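Adenine Deaminase (PDB 2ICS) is a binuclear zinc amidohydrolase-type enzyme, crystallised with adenine, that deacetylates acetyl-(R)-mandelate in vitro with very low efficiency. Local coordinates at residues Q337-T342 / K354-P359. Sequence-based numbering, arbitrary orientation.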
# COMPACT_ATOMS: atom_id res chain seq x y z
N GLN A 337 2.85 -22.10 1.11
CA GLN A 337 3.51 -23.34 1.50
C GLN A 337 4.27 -23.29 2.82
O GLN A 337 4.82 -22.26 3.21
CB GLN A 337 4.44 -23.79 0.37
CG GLN A 337 3.69 -24.19 -0.89
CD GLN A 337 4.59 -24.41 -2.08
OE1 GLN A 337 4.14 -24.85 -3.14
NE2 GLN A 337 5.88 -24.10 -1.93
N ALA A 338 4.30 -24.43 3.50
CA ALA A 338 4.99 -24.55 4.77
C ALA A 338 6.48 -24.71 4.52
O ALA A 338 6.93 -25.73 4.00
CB ALA A 338 4.45 -25.75 5.54
N GLU A 339 7.24 -23.68 4.86
CA GLU A 339 8.68 -23.70 4.68
C GLU A 339 9.27 -22.55 5.49
O GLU A 339 8.87 -21.40 5.33
CB GLU A 339 9.03 -23.55 3.20
CG GLU A 339 10.50 -23.82 2.89
CD GLU A 339 10.77 -23.92 1.40
OE1 GLU A 339 10.09 -24.73 0.73
OE2 GLU A 339 11.67 -23.21 0.91
N GLU A 340 10.22 -22.88 6.35
CA GLU A 340 10.85 -21.86 7.19
C GLU A 340 11.59 -20.82 6.37
O GLU A 340 12.10 -21.10 5.28
CB GLU A 340 11.79 -22.52 8.20
CG GLU A 340 11.03 -23.29 9.27
CD GLU A 340 11.91 -23.77 10.41
OE1 GLU A 340 11.36 -24.24 11.42
OE2 GLU A 340 13.15 -23.68 10.29
N LYS A 341 11.62 -19.60 6.90
CA LYS A 341 12.27 -18.47 6.24
C LYS A 341 12.57 -17.42 7.30
O LYS A 341 11.74 -17.17 8.18
CB LYS A 341 11.33 -17.90 5.18
CG LYS A 341 11.84 -16.68 4.43
CD LYS A 341 10.72 -16.16 3.52
CE LYS A 341 11.17 -14.98 2.68
NZ LYS A 341 10.05 -14.46 1.83
N THR A 342 13.75 -16.82 7.23
CA THR A 342 14.13 -15.79 8.19
C THR A 342 13.59 -14.44 7.72
O THR A 342 13.70 -14.09 6.55
CB THR A 342 15.65 -15.69 8.34
OG1 THR A 342 16.16 -16.91 8.90
CG2 THR A 342 16.02 -14.54 9.27
N LYS A 354 6.98 -19.69 9.19
CA LYS A 354 6.72 -21.09 8.89
C LYS A 354 5.95 -21.23 7.58
O LYS A 354 5.86 -22.32 7.02
CB LYS A 354 5.90 -21.73 10.01
CG LYS A 354 6.55 -21.71 11.38
CD LYS A 354 5.60 -22.28 12.43
CE LYS A 354 6.26 -22.37 13.80
NZ LYS A 354 7.44 -23.27 13.78
N GLU A 355 5.40 -20.12 7.09
CA GLU A 355 4.63 -20.16 5.85
C GLU A 355 5.03 -19.05 4.87
O GLU A 355 5.25 -17.90 5.26
CB GLU A 355 3.13 -20.07 6.18
CG GLU A 355 2.72 -20.96 7.35
CD GLU A 355 1.22 -20.96 7.60
OE1 GLU A 355 0.64 -19.87 7.80
OE2 GLU A 355 0.62 -22.05 7.61
N GLN A 356 5.11 -19.42 3.59
CA GLN A 356 5.49 -18.48 2.54
C GLN A 356 4.41 -18.36 1.47
O GLN A 356 3.85 -19.37 1.03
CB GLN A 356 6.80 -18.94 1.88
CG GLN A 356 8.04 -18.85 2.76
CD GLN A 356 9.27 -19.44 2.08
OE1 GLN A 356 9.56 -19.14 0.93
NE2 GLN A 356 10.00 -20.28 2.81
N ILE A 357 4.12 -17.13 1.06
CA ILE A 357 3.12 -16.91 0.02
C ILE A 357 3.87 -16.51 -1.25
O ILE A 357 4.79 -15.69 -1.20
CB ILE A 357 2.10 -15.81 0.44
CG1 ILE A 357 1.03 -15.66 -0.64
CG2 ILE A 357 2.81 -14.49 0.73
CD1 ILE A 357 -0.19 -14.87 -0.19
N ARG A 358 3.50 -17.12 -2.38
CA ARG A 358 4.19 -16.86 -3.64
C ARG A 358 3.27 -16.74 -4.86
O ARG A 358 2.55 -17.67 -5.19
CB ARG A 358 5.19 -17.98 -3.93
CG ARG A 358 6.17 -18.26 -2.81
CD ARG A 358 6.92 -19.55 -3.07
NE ARG A 358 7.80 -19.89 -1.96
CZ ARG A 358 8.54 -21.00 -1.91
NH1 ARG A 358 8.50 -21.87 -2.91
NH2 ARG A 358 9.33 -21.23 -0.86
N PRO A 359 3.32 -15.59 -5.55
CA PRO A 359 2.48 -15.42 -6.74
C PRO A 359 3.07 -16.22 -7.89
O PRO A 359 4.28 -16.23 -8.08
CB PRO A 359 2.55 -13.92 -6.99
CG PRO A 359 3.94 -13.59 -6.56
CD PRO A 359 4.08 -14.36 -5.27
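The guanidinium of Arg358 has the amide nitrogen of Gln337 over one face, NE2 lying 3.6 Å from NH1, while Glu339 reaches its edge near the plane. There OE2 of Glu339 forms a salt bridge with NH2 at 3.5 Å, the carboxylate turned nearly perpendicular to the guanidinium. The same NH2 donates to OE1 of Gln356 at 2.8 Å, the acceptor again near the guanidinium plane but the donor above the plane of the amide carbonyl. Arginine suits this place because its flat cation can give a hydrogen bond to the Gln356 amide and still meet a carboxylate at its edge.

Gln356, largely buried, uses both ends of its amide: as OE1 accepts from Arg358, NE2 donates to the backbone O of Glu339 at 3.0 Å, approaching from above that carbonyl's plane. Its CG lies beside the backbone N (chi1 -68°), and the extended chain crosses that of Lys341 at a slant, CD of Lys341 packing 3.9 Å from CG of Gln356. Lys341 NZ itself goes on to Glu291 of helix 286-296.

These side chains stand on an antiparallel hairpin of strands 331-344 and 350-364. Gln337 and Gln356 form a hydrogen-bonded pair, with N-to-O distances of 2.9 Å both ways; next to it, on the other face, Ala338 and Glu355 form a non-hydrogen-bonded pair, where Glu355 turns to Arg294. Glu339 N still reaches Lys354 O (138°), where the second strand turns its corner. Here the glutamine amide adds a side-chain bond to a strand carbonyl, and the arginine's charge is probably balanced in part by Glu339 at this surface, away from the two zinc ions.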